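Local coordinates for protein R.Ecl18kI (Enterobacter cloacae, PDB 2GB7) that cuts double-stranded DNA at the sequence 5'-CCNGG-3', cleaving before the first C, and flips nucleotides out of the helix as it recognises this site, at residues 136-141 against 295-299; 165-169 against 271-275; 189-193 against 220-226; 209-213 against 234-239. The protein carries 1 engineered substitution. All coordinates share one frame; numbering follows the deposited sequence.

Contact 1: 136-141 against 295-299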
loop_
_atom_site.group_PDB
_atom_site.type_symbol
_atom_site.label_atom_id
_atom_site.label_comp_id
_atom_site.label_asym_id
_atom_site.label_seq_id
_atom_site.Cartn_x
_atom_site.Cartn_y
_atom_site.Cartn_z
ATOM N N GLY F 136 2.800 28.682 14.335
ATOM C CA GLY F 136 3.263 29.872 13.618
ATOM C C GLY F 136 4.515 29.642 12.789
ATOM O O GLY F 136 5.238 30.599 12.456
ATOM N N ILE F 137 4.797 28.373 12.522
ATOM C CA ILE F 137 6.027 27.999 11.831
ATOM C C ILE F 137 5.752 28.111 10.335
ATOM O O ILE F 137 4.748 27.624 9.880
ATOM C CB ILE F 137 6.468 26.587 12.259
ATOM C CG1 ILE F 137 6.866 26.600 13.743
ATOM C CG2 ILE F 137 7.643 26.066 11.401
ATOM C CD1 ILE F 137 7.100 25.226 14.359
ATOM N N PRO F 138 6.662 28.778 9.579
ATOM C CA PRO F 138 6.452 28.909 8.123
ATOM C C PRO F 138 6.647 27.593 7.429
ATOM O O PRO F 138 7.710 27.003 7.558
ATOM C CB PRO F 138 7.557 29.874 7.693
ATOM C CG PRO F 138 8.643 29.744 8.745
ATOM C CD PRO F 138 7.895 29.426 10.040
ATOM N N VAL F 139 5.615 27.152 6.712
ATOM C CA VAL F 139 5.685 25.960 5.885
ATOM C C VAL F 139 4.965 26.177 4.568
ATOM O O VAL F 139 3.966 26.926 4.473
ATOM C CB VAL F 139 5.098 24.696 6.556
ATOM C CG1 VAL F 139 5.889 24.317 7.805
ATOM C CG2 VAL F 139 3.569 24.884 6.864
ATOM N N ASP F 140 5.509 25.543 3.545
ATOM C CA ASP F 140 4.785 25.336 2.322
ATOM C C ASP F 140 4.221 23.941 2.357
ATOM O O ASP F 140 4.866 22.999 2.831
ATOM C CB ASP F 140 5.670 25.506 1.088
ATOM C CG ASP F 140 5.934 26.967 0.752
ATOM O OD1 ASP F 140 5.385 27.861 1.436
ATOM O OD2 ASP F 140 6.730 27.237 -0.178
ATOM N N VAL F 141 3.010 23.822 1.834
ATOM C CA VAL F 141 2.304 22.572 1.802
ATOM C C VAL F 141 2.356 22.087 0.354
ATOM O O VAL F 141 1.786 22.709 -0.541
ATOM C CB VAL F 141 0.846 22.763 2.247
ATOM C CG1 VAL F 141 0.076 21.427 2.220
ATOM C CG2 VAL F 141 0.805 23.418 3.623
ATOM N N TYR F 295 -3.109 32.876 8.235
ATOM C CA TYR F 295 -1.753 32.381 8.476
ATOM C C TYR F 295 -0.833 32.752 7.323
ATOM O O TYR F 295 0.281 33.249 7.532
ATOM C CB TYR F 295 -1.782 30.859 8.685
ATOM C CG TYR F 295 -0.437 30.202 8.501
ATOM C CD1 TYR F 295 0.464 30.117 9.550
ATOM C CD2 TYR F 295 -0.085 29.668 7.272
ATOM C CE1 TYR F 295 1.708 29.535 9.362
ATOM C CE2 TYR F 295 1.131 29.061 7.077
ATOM C CZ TYR F 295 2.029 29.006 8.123
ATOM O OH TYR F 295 3.244 28.398 7.925
ATOM N N TYR F 296 -1.300 32.533 6.098
ATOM C CA TYR F 296 -0.486 32.870 4.937
ATOM C C TYR F 296 -0.295 34.381 4.772
ATOM O O TYR F 296 0.784 34.844 4.416
ATOM C CB TYR F 296 -1.080 32.266 3.688
ATOM C CG TYR F 296 -0.797 30.790 3.535
ATOM C CD1 TYR F 296 -1.833 29.874 3.600
ATOM C CD2 TYR F 296 0.501 30.312 3.289
ATOM C CE1 TYR F 296 -1.608 28.529 3.461
ATOM C CE2 TYR F 296 0.746 28.933 3.155
ATOM C CZ TYR F 296 -0.342 28.057 3.244
ATOM O OH TYR F 296 -0.232 26.682 3.086
ATOM N N ARG F 297 -1.337 35.156 5.041
ATOM C CA ARG F 297 -1.210 36.599 4.866
ATOM C C ARG F 297 -0.247 37.203 5.892
ATOM O O ARG F 297 0.426 38.188 5.586
ATOM C CB ARG F 297 -2.587 37.295 4.741
ATOM C CG ARG F 297 -3.465 37.268 5.932
ATOM C CD ARG F 297 -4.779 38.054 5.687
ATOM N NE ARG F 297 -5.448 37.706 4.427
ATOM C CZ ARG F 297 -6.679 38.109 4.095
ATOM N NH1 ARG F 297 -7.379 38.875 4.926
ATOM N NH2 ARG F 297 -7.216 37.750 2.934
ATOM N N ASN F 298 -0.113 36.592 7.075
ATOM C CA ASN F 298 0.949 37.011 8.009
ATOM C C ASN F 298 2.327 36.812 7.388
ATOM O O ASN F 298 3.218 37.651 7.533
ATOM C CB ASN F 298 0.895 36.247 9.326
ATOM C CG ASN F 298 -0.335 36.564 10.139
ATOM O OD1 ASN F 298 -0.887 37.674 10.063
ATOM N ND2 ASN F 298 -0.768 35.596 10.951
ATOM N N ARG F 299 2.497 35.696 6.689
ATOM C CA ARG F 299 3.781 35.448 6.036
ATOM C C ARG F 299 4.040 36.414 4.894
ATOM O O ARG F 299 5.159 36.858 4.715
ATOM C CB ARG F 299 3.868 33.997 5.566
ATOM C CG ARG F 299 4.025 33.068 6.759
ATOM C CD ARG F 299 3.864 31.647 6.393
ATOM N NE ARG F 299 4.816 31.206 5.372
ATOM C CZ ARG F 299 4.642 30.090 4.675
ATOM N NH1 ARG F 299 3.578 29.346 4.914
ATOM N NH2 ARG F 299 5.522 29.715 3.759
#

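Contact 2: 165-169 against 271-275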
loop_
_atom_site.group_PDB
_atom_site.type_symbol
_atom_site.label_atom_id
_atom_site.label_comp_id
_atom_site.label_asym_id
_atom_site.label_seq_id
_atom_site.Cartn_x
_atom_site.Cartn_y
_atom_site.Cartn_z
ATOM N N GLY F 165 9.899 27.015 3.225
ATOM C CA GLY F 165 9.164 27.113 1.994
ATOM C C GLY F 165 9.948 26.445 0.906
ATOM O O GLY F 165 11.160 26.232 1.055
ATOM N N VAL F 166 9.258 26.125 -0.189
ATOM C CA VAL F 166 9.927 25.514 -1.355
ATOM C C VAL F 166 10.968 26.424 -2.032
ATOM O O VAL F 166 11.995 25.939 -2.474
ATOM C CB VAL F 166 8.923 24.954 -2.404
ATOM C CG1 VAL F 166 8.115 23.829 -1.775
ATOM C CG2 VAL F 166 7.989 26.042 -2.929
ATOM N N VAL F 167 10.713 27.731 -2.104
ATOM C CA VAL F 167 11.670 28.641 -2.764
ATOM C C VAL F 167 12.998 28.648 -2.020
ATOM O O VAL F 167 14.075 28.508 -2.624
ATOM C CB VAL F 167 11.091 30.058 -2.915
ATOM C CG1 VAL F 167 12.151 31.074 -3.408
ATOM C CG2 VAL F 167 9.935 30.039 -3.876
ATOM N N GLN F 168 12.907 28.803 -0.700
ATOM C CA GLN F 168 14.097 28.799 0.133
ATOM C C GLN F 168 14.774 27.454 0.071
ATOM O O GLN F 168 15.990 27.401 -0.025
ATOM C CB GLN F 168 13.747 29.082 1.579
ATOM C CG GLN F 168 13.226 30.501 1.801
ATOM C CD GLN F 168 11.692 30.549 1.767
ATOM O OE1 GLN F 168 11.029 29.795 1.037
ATOM N NE2 GLN F 168 11.126 31.443 2.572
ATOM N N TYR F 169 13.995 26.375 0.162
ATOM C CA TYR F 169 14.566 25.028 0.100
ATOM C C TYR F 169 15.384 24.819 -1.187
ATOM O O TYR F 169 16.512 24.321 -1.146
ATOM C CB TYR F 169 13.470 23.945 0.243
ATOM C CG TYR F 169 14.095 22.574 0.290
ATOM C CD1 TYR F 169 14.493 22.017 1.494
ATOM C CD2 TYR F 169 14.367 21.864 -0.891
ATOM C CE1 TYR F 169 15.117 20.780 1.550
ATOM C CE2 TYR F 169 14.974 20.618 -0.840
ATOM C CZ TYR F 169 15.362 20.101 0.388
ATOM O OH TYR F 169 15.977 18.875 0.449
ATOM N N GLU F 271 13.984 36.599 -5.127
ATOM C CA GLU F 271 13.524 35.556 -4.197
ATOM C C GLU F 271 12.248 35.991 -3.478
ATOM O O GLU F 271 11.344 35.182 -3.266
ATOM C CB GLU F 271 14.599 35.138 -3.179
ATOM C CG GLU F 271 14.166 33.908 -2.349
ATOM C CD GLU F 271 15.290 33.237 -1.569
ATOM O OE1 GLU F 271 15.053 32.130 -1.039
ATOM O OE2 GLU F 271 16.390 33.825 -1.449
ATOM N N LYS F 272 12.187 37.260 -3.081
ATOM C CA LYS F 272 10.998 37.798 -2.417
ATOM C C LYS F 272 9.746 37.637 -3.276
ATOM O O LYS F 272 8.688 37.251 -2.766
ATOM C CB LYS F 272 11.221 39.265 -2.058
ATOM C CG LYS F 272 10.179 39.881 -1.157
ATOM C CD LYS F 272 10.550 41.321 -0.796
ATOM C CE LYS F 272 11.867 41.372 0.009
ATOM N NZ LYS F 272 12.485 42.740 0.055
ATOM N N GLU F 273 9.855 37.910 -4.578
ATOM C CA GLU F 273 8.680 37.757 -5.434
ATOM C C GLU F 273 8.289 36.287 -5.681
ATOM O O GLU F 273 7.106 35.982 -5.809
ATOM C CB GLU F 273 8.771 38.602 -6.710
ATOM C CG GLU F 273 9.568 38.022 -7.847
ATOM N N GLU F 274 9.261 35.380 -5.696
ATOM C CA GLU F 274 8.953 33.955 -5.818
ATOM C C GLU F 274 8.262 33.436 -4.573
ATOM O O GLU F 274 7.329 32.632 -4.656
ATOM C CB GLU F 274 10.208 33.131 -6.044
ATOM C CG GLU F 274 10.915 33.382 -7.362
ATOM C CD GLU F 274 12.190 32.580 -7.449
ATOM O OE1 GLU F 274 13.275 33.180 -7.286
ATOM O OE2 GLU F 274 12.106 31.345 -7.635
ATOM N N ILE F 275 8.736 33.888 -3.417
ATOM C CA ILE F 275 8.133 33.473 -2.161
ATOM C C ILE F 275 6.698 33.980 -2.135
ATOM O O ILE F 275 5.794 33.220 -1.855
ATOM C CB ILE F 275 8.913 33.979 -0.943
ATOM C CG1 ILE F 275 10.269 33.281 -0.878
ATOM C CG2 ILE F 275 8.095 33.780 0.354
ATOM C CD1 ILE F 275 11.252 33.914 0.082
#

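Contact 3: 189-193 against 220-226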
loop_
_atom_site.group_PDB
_atom_site.type_symbol
_atom_site.label_atom_id
_atom_site.label_comp_id
_atom_site.label_asym_id
_atom_site.label_seq_id
_atom_site.Cartn_x
_atom_site.Cartn_y
_atom_site.Cartn_z
ATOM N N TRP F 189 7.284 2.264 4.559
ATOM C CA TRP F 189 8.390 3.137 4.977
ATOM C C TRP F 189 9.577 3.102 4.007
ATOM O O TRP F 189 10.338 4.033 3.949
ATOM C CB TRP F 189 8.882 2.806 6.393
ATOM C CG TRP F 189 9.390 1.404 6.527
ATOM C CD1 TRP F 189 8.686 0.327 6.969
ATOM C CD2 TRP F 189 10.702 0.916 6.181
ATOM N NE1 TRP F 189 9.475 -0.805 6.941
ATOM C CE2 TRP F 189 10.720 -0.464 6.464
ATOM C CE3 TRP F 189 11.866 1.520 5.672
ATOM C CZ2 TRP F 189 11.845 -1.270 6.227
ATOM C CZ3 TRP F 189 12.994 0.727 5.443
ATOM C CH2 TRP F 189 12.994 -0.636 5.737
ATOM N N GLN F 190 9.721 1.998 3.278
ATOM C CA GLN F 190 10.806 1.845 2.320
ATOM C C GLN F 190 10.754 2.923 1.247
ATOM O O GLN F 190 11.786 3.233 0.629
ATOM C CB GLN F 190 10.734 0.443 1.702
ATOM C CG GLN F 190 11.049 -0.678 2.740
ATOM C CD GLN F 190 10.692 -2.093 2.252
ATOM O OE1 GLN F 190 10.155 -2.263 1.164
ATOM N NE2 GLN F 190 10.897 -3.089 3.111
ATOM N N GLU F 191 9.569 3.522 1.031
ATOM C CA GLU F 191 9.428 4.606 0.037
ATOM C C GLU F 191 10.233 5.829 0.445
ATOM O O GLU F 191 10.644 6.616 -0.407
ATOM C CB GLU F 191 7.959 4.991 -0.110
ATOM C CG GLU F 191 7.104 3.787 -0.612
ATOM C CD GLU F 191 5.604 4.043 -0.556
ATOM O OE1 GLU F 191 5.210 5.143 -0.075
ATOM O OE2 GLU F 191 4.813 3.118 -0.970
ATOM N N VAL F 192 10.409 6.001 1.753
ATOM C CA VAL F 192 10.993 7.246 2.270
ATOM C C VAL F 192 12.501 7.337 1.957
ATOM O O VAL F 192 12.890 8.331 1.369
ATOM C CB VAL F 192 10.646 7.481 3.761
ATOM C CG1 VAL F 192 11.133 8.839 4.183
ATOM C CG2 VAL F 192 9.114 7.418 3.954
ATOM N N PRO F 193 13.313 6.304 2.296
ATOM C CA PRO F 193 14.720 6.352 1.883
ATOM C C PRO F 193 14.874 6.472 0.374
ATOM O O PRO F 193 15.787 7.106 -0.105
ATOM C CB PRO F 193 15.271 5.003 2.361
ATOM C CG PRO F 193 14.496 4.674 3.549
ATOM C CD PRO F 193 13.071 5.081 3.081
ATOM N N ILE F 220 17.376 0.881 9.823
ATOM C CA ILE F 220 17.539 1.144 8.384
ATOM C C ILE F 220 17.162 2.583 8.074
ATOM O O ILE F 220 17.875 3.265 7.338
ATOM C CB ILE F 220 16.670 0.183 7.549
ATOM C CG1 ILE F 220 17.202 -1.235 7.700
ATOM C CG2 ILE F 220 16.601 0.645 6.108
ATOM C CD1 ILE F 220 16.244 -2.326 7.211
ATOM N N LEU F 221 16.071 3.067 8.663
ATOM C CA LEU F 221 15.687 4.463 8.487
ATOM C C LEU F 221 16.798 5.398 8.993
ATOM O O LEU F 221 17.110 6.391 8.360
ATOM C CB LEU F 221 14.349 4.755 9.207
ATOM C CG LEU F 221 13.184 4.082 8.479
ATOM C CD1 LEU F 221 11.982 4.255 9.373
ATOM C CD2 LEU F 221 12.944 4.714 7.091
ATOM N N TYR F 222 17.362 5.057 10.146
ATOM C CA TYR F 222 18.433 5.851 10.763
ATOM C C TYR F 222 19.615 6.011 9.822
ATOM O O TYR F 222 20.152 7.131 9.675
ATOM C CB TYR F 222 18.852 5.187 12.070
ATOM C CG TYR F 222 19.968 5.893 12.789
ATOM C CD1 TYR F 222 19.696 6.994 13.602
ATOM C CD2 TYR F 222 21.272 5.460 12.650
ATOM C CE1 TYR F 222 20.718 7.646 14.278
ATOM C CE2 TYR F 222 22.306 6.095 13.342
ATOM C CZ TYR F 222 22.013 7.185 14.132
ATOM O OH TYR F 222 23.054 7.798 14.798
ATOM N N GLU F 223 20.008 4.915 9.184
ATOM C CA GLU F 223 21.157 4.975 8.264
ATOM C C GLU F 223 20.814 5.838 7.064
ATOM O O GLU F 223 21.709 6.434 6.431
ATOM C CB GLU F 223 21.508 3.564 7.808
ATOM C CG GLU F 223 22.832 3.464 6.983
ATOM C CD GLU F 223 22.688 3.833 5.509
ATOM O OE1 GLU F 223 21.588 3.620 4.930
ATOM O OE2 GLU F 223 23.681 4.356 4.935
ATOM N N ALA F 224 19.517 5.882 6.733
ATOM C CA ALA F 224 18.992 6.690 5.634
ATOM C C ALA F 224 18.682 8.136 6.016
ATOM O O ALA F 224 18.217 8.917 5.169
ATOM C CB ALA F 224 17.751 6.001 5.008
ATOM N N ASN F 225 18.996 8.506 7.268
ATOM C CA ASN F 225 18.709 9.830 7.806
ATOM C C ASN F 225 17.216 10.174 7.763
ATOM O O ASN F 225 16.821 11.318 7.541
ATOM C CB ASN F 225 19.565 10.877 7.108
ATOM C CG ASN F 225 21.017 10.639 7.361
ATOM O OD1 ASN F 225 21.484 10.737 8.496
ATOM N ND2 ASN F 225 21.744 10.348 6.316
ATOM N N VAL F 226 16.409 9.173 8.048
ATOM C CA VAL F 226 14.977 9.360 8.236
ATOM C C VAL F 226 14.699 9.086 9.704
ATOM O O VAL F 226 15.110 8.045 10.222
ATOM C CB VAL F 226 14.171 8.371 7.373
ATOM C CG1 VAL F 226 12.693 8.508 7.666
ATOM C CG2 VAL F 226 14.403 8.644 5.888
#

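Contact 4: 209-213 against 234-239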
loop_
_atom_site.group_PDB
_atom_site.type_symbol
_atom_site.label_atom_id
_atom_site.label_comp_id
_atom_site.label_asym_id
_atom_site.label_seq_id
_atom_site.Cartn_x
_atom_site.Cartn_y
_atom_site.Cartn_z
ATOM N N LEU F 209 1.561 7.219 13.286
ATOM C CA LEU F 209 0.817 6.778 14.451
ATOM C C LEU F 209 1.049 5.300 14.756
ATOM O O LEU F 209 0.503 4.767 15.725
ATOM C CB LEU F 209 -0.681 7.045 14.228
ATOM C CG LEU F 209 -0.974 8.540 14.137
ATOM C CD1 LEU F 209 -2.422 8.835 13.889
ATOM C CD2 LEU F 209 -0.484 9.305 15.386
ATOM N N ASP F 210 1.852 4.644 13.915
ATOM C CA ASP F 210 2.120 3.217 13.977
ATOM C C ASP F 210 2.795 2.851 15.287
ATOM O O ASP F 210 3.740 3.510 15.686
ATOM C CB ASP F 210 3.060 2.840 12.822
ATOM C CG ASP F 210 3.028 1.356 12.491
ATOM O OD1 ASP F 210 3.073 0.508 13.399
ATOM O OD2 ASP F 210 2.929 1.035 11.315
ATOM N N ASP F 211 2.302 1.801 15.936
ATOM C CA ASP F 211 2.866 1.310 17.197
ATOM C C ASP F 211 3.694 0.041 17.054
ATOM O O ASP F 211 4.035 -0.612 18.061
ATOM C CB ASP F 211 1.729 1.058 18.222
ATOM C CG ASP F 211 0.673 0.042 17.734
ATOM O OD1 ASP F 211 0.869 -0.651 16.722
ATOM O OD2 ASP F 211 -0.392 -0.077 18.386
ATOM N N SER F 212 3.988 -0.351 15.818
ATOM C CA SER F 212 4.375 -1.737 15.614
ATOM C C SER F 212 5.638 -1.931 14.833
ATOM O O SER F 212 6.053 -3.069 14.615
ATOM C CB SER F 212 3.232 -2.545 14.956
ATOM O OG SER F 212 3.089 -2.135 13.601
ATOM N N PHE F 213 6.278 -0.836 14.436
ATOM C CA PHE F 213 7.491 -0.967 13.622
ATOM C C PHE F 213 8.678 -1.458 14.458
ATOM O O PHE F 213 8.756 -1.219 15.669
ATOM C CB PHE F 213 7.805 0.348 12.891
ATOM C CG PHE F 213 7.926 1.537 13.802
ATOM C CD1 PHE F 213 9.169 1.891 14.340
ATOM C CD2 PHE F 213 6.815 2.313 14.112
ATOM C CE1 PHE F 213 9.302 2.979 15.160
ATOM C CE2 PHE F 213 6.939 3.430 14.966
ATOM C CZ PHE F 213 8.175 3.756 15.488
ATOM N N ASN F 234 2.907 6.659 22.246
ATOM C CA ASN F 234 3.503 5.577 21.502
ATOM C C ASN F 234 4.980 5.418 21.800
ATOM O O ASN F 234 5.460 4.297 21.946
ATOM C CB ASN F 234 3.303 5.817 20.015
ATOM C CG ASN F 234 3.502 4.567 19.191
ATOM O OD1 ASN F 234 3.288 3.439 19.663
ATOM N ND2 ASN F 234 3.925 4.754 17.935
ATOM N N LYS F 235 5.706 6.530 21.892
ATOM C CA LYS F 235 7.119 6.434 22.226
ATOM C C LYS F 235 7.310 5.752 23.570
ATOM O O LYS F 235 8.101 4.835 23.692
ATOM C CB LYS F 235 7.859 7.777 22.224
ATOM C CG LYS F 235 9.379 7.478 22.143
ATOM C CD LYS F 235 10.326 8.534 22.558
ATOM C CE LYS F 235 11.671 7.867 22.772
ATOM N NZ LYS F 235 12.810 8.661 22.321
ATOM N N ASN F 236 6.577 6.201 24.574
ATOM C CA ASN F 236 6.834 5.718 25.912
ATOM C C ASN F 236 6.387 4.295 26.145
ATOM O O ASN F 236 6.965 3.583 26.958
ATOM C CB ASN F 236 6.317 6.729 26.940
ATOM C CG ASN F 236 7.159 8.015 26.928
ATOM O OD1 ASN F 236 8.313 8.018 26.464
ATOM N ND2 ASN F 236 6.584 9.107 27.396
ATOM N N PHE F 237 5.393 3.865 25.389
ATOM C CA PHE F 237 4.880 2.518 25.527
ATOM C C PHE F 237 5.769 1.512 24.814
ATOM O O PHE F 237 6.041 0.429 25.337
ATOM C CB PHE F 237 3.473 2.424 24.954
ATOM C CG PHE F 237 2.868 1.061 25.089
ATOM C CD1 PHE F 237 2.568 0.549 26.345
ATOM C CD2 PHE F 237 2.604 0.291 23.965
ATOM C CE1 PHE F 237 2.007 -0.716 26.487
ATOM C CE2 PHE F 237 2.039 -0.980 24.093
ATOM C CZ PHE F 237 1.744 -1.482 25.360
ATOM N N LYS F 238 6.234 1.873 23.621
ATOM C CA LYS F 238 6.893 0.907 22.751
ATOM C C LYS F 238 8.366 1.187 22.422
ATOM O O LYS F 238 9.094 0.257 22.056
ATOM C CB LYS F 238 6.083 0.755 21.464
ATOM C CG LYS F 238 4.814 -0.087 21.629
ATOM C CD LYS F 238 5.131 -1.574 21.616
ATOM C CE LYS F 238 3.867 -2.408 21.773
ATOM N NZ LYS F 238 2.748 -1.897 20.909
ATOM N N TYR F 239 8.785 2.446 22.558
ATOM C CA TYR F 239 10.130 2.892 22.139
ATOM C C TYR F 239 10.794 3.753 23.209
ATOM O O TYR F 239 11.556 4.669 22.914
ATOM C CB TYR F 239 10.020 3.659 20.818
ATOM C CG TYR F 239 9.284 2.847 19.783
ATOM C CD1 TYR F 239 7.948 3.102 19.496
ATOM C CD2 TYR F 239 9.920 1.792 19.128
ATOM C CE1 TYR F 239 7.252 2.328 18.556
ATOM C CE2 TYR F 239 9.240 1.008 18.200
ATOM C CZ TYR F 239 7.902 1.291 17.926
ATOM O OH TYR F 239 7.197 0.554 17.017
#

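Contact 1: 136-141 against 295-299
The Tyr-295 ring meets the incoming chain at its edge, with Gly-136 C, Ile-137 O and Val-139 N all near its plane. The guanidinium of Arg-299 is covered on one face by Pro-138 CA and Val-139 N, while its rim takes Asp-140 OD1 and, within the helix, Tyr-295 CE2. Tyr-296 receives Tyr-295 CD2 over the centre of one face, and its OH abuts Val-141 CG2. Tyrosine suits position 295 because one hydroxyl serves two backbone groups: Tyr-295 OH donates to Ile-137 O at 2.6 Å, and Val-139 N donates back to this OH at 2.9 Å with an angle of 146°. The ring is carried to the chain by CG lying anti to the backbone N (chi1 162°). Gly-136, in a Schellman motif that ends helix 102-134, has the positive phi that favours glycine and turns the chain toward strand 140-141. Arginine spans further, bent at chi3. Arg-299 NH2 forms a salt bridge with Asp-140 OD1 at 3.0 Å, on the syn side but tilted out of the carboxylate plane. Arg-299 NH1 bonds Val-139 O at a distance so short that its exact value is doubtful. Asp-140 OD2 also accepts from Val-166 N and Ser-278 OG, and OD1 from Gln-282 NE2. Tyr-295 and Arg-299 thus fasten helix 290-302 to the backbone of Ile-137 and Val-139, in the loop leading into strand 140-141, and to the carboxylate of Asp-140 at its start. So many donors around a buried Asp-140 would be expected to favour its ionised form, balanced in part by Arg-299.

Contact 2: 165-169 against 271-275
Val-167 drives its two methyls against helix 269-285, in a helix-helix packing that joins the start of helix 166-171 to helix 269-285. The tight part centres on Val-167 CG1, which touches Glu-271 CG at 3.6 Å and Ile-275 CG1 at 3.8 Å; Val-167 CG2 reaches the Glu-274 backbone and Glu-274 CB, the latter at 3.8 Å. A beta-branched residue suits this place, since its two methyls reach different neighbours: with CG1 anti to its backbone N (chi1 171°), that methyl meets the aliphatic stem of Glu-271 and Ile-275, while CG2 meets Glu-274. Ile-275, buried behind them, supplies the apolar floor.

The other side is looser and polar. No hydrogen bond crosses between the two segments, and both glutamates are partly exposed, contributing methylenes to the packing. Glu-271 lies extended beyond CG, which takes its OE1 across Gln-168, with Glu-271 OE1 3.7 Å from Gln-168 CA, a distance of contact and not of bonding. Such amphipathic chains suit the border of a helix interface, where their methylenes pack on Val-167 while both residues remain partly exposed.

Gln-168 is buried, and its chain bends at chi2 (95°), turning the amide back toward the N-cap residue Gly-165. There Gln-168 OE1 comes within 3.4 Å of Gly-165 CA, where glycine has no side chain to interfere. The amide nitrogen donates to Tyr-267 OH, which fixes the group across the end of Ile-275. There Ile-275 CD1 lies 3.5 Å from Gln-168 NE2.

Contact 3: 189-193 against 220-226
Leu-221 is the principal bump here: its CD2 methyl fits the notch between the six-membered ring of Trp-189 and the ring of Pro-193, lying 3.7 Å from Trp-189 CE3 and 3.9 Å from Pro-193 CG. Beside it, Ile-220 CG2 meets the six-membered ring obliquely, 3.7 Å from Trp-189 CZ3. The large flat indole suits a surface that must receive two branched chains at once. It is swung toward them by chi1 of 60°, and Gln-190 CG covers one of its faces. The small Ala-224 has the opposite virtue, admitting the pyrrolidine closely: Ala-224 CB sits 3.8 Å from both CB and CG of Pro-193. Further along, Val-192 CG1 pushes between the two methyls of Val-226, the nearer being Val-226 CG2 at 3.7 Å. A Schellman motif at Asn-225 turns the chain from helix 215-223 into strand 226-230, placing Val-226 in this row. Outside the apolar seam, Glu-194 of the second subunit packs on Pro-193 and Ile-220, and Gln-190 and Glu-191 touch DNA phosphates. Two helices of successive beta-alpha-beta crossovers thus pack together, as expected for the parallel part of a PD-(D/E)XK nuclease core.

Contact 4: 209-213 against 234-239
Asn-234 ND2 donates to Asp-210 O at 2.6 Å, with an N-H...O angle of 138°, and the same nitrogen gives a second bond to Thr-230 OG1. The donor stands well above the carbonyl plane of Asp-210. These segments follow the C-terminal ends of the parallel strands 204-207 and 226-230 in the PD-(D/E)XK core, and the first forms an Asx turn: Asp-210 OD1 accepts from Ser-212 N and again from Ser-212 OG, each at 2.7 Å. Aspartate and serine suit this turn because their short polar chains bond back to the local chain, while Asp-210 OD2 accepts from Leu-185 N. The amide of Asn-234 is delivered by CG lying anti to the backbone N (chi1 -162°), which also presses its OD1 against Asp-211 CB.

At Phe-213, after the turn, the ring forms an offset stack with that of Tyr-239, centroids 4.3 Å apart and planes only 7° from parallel. The tyrosine slides far enough that its OH lies over the centre of the Phe-213 ring, from where Tyr-239 OH donates to Phe-213 O at 2.7 Å, in the carbonyl plane on a lone pair. Tyrosine suits the position by combining a flat face for stacking with a hydroxyl that bonds the carbonyl of the buried Phe-213. Ile-218 and Val-245 touch both rings from the rest of the domain. On the exposed rim, the bent chain of Lys-238 takes NZ to a weak bond with Asp-211 O. Nearer the backbone, Lys-238 CB sits 3.4 Å above the Tyr-239 ring, on the face opposite Phe-213.

How the contacts relate
Along the chain contact 1 encloses the other three, and contact 2 encloses contacts 3 and 4, whose segments alternate. Contacts 1 and 2 are neighbours, centres about 12 Å apart: contact 1 ties helix 290-302 to the start of the sheet's first strand, contact 2 ties helix 269-285 to helix 166-171, and a probable hydrogen bond from Val-166 N to Asp-140 links them. Contacts 3 and 4, centres about 17 Å apart, both involve elements flanking strands 204-207 and 226-230. The centres of contacts 2 and 4 lie about 36 Å apart. All four lie around one mixed sheet, the C-terminal helices by its antiparallel end and the DNA-facing helices by its parallel part.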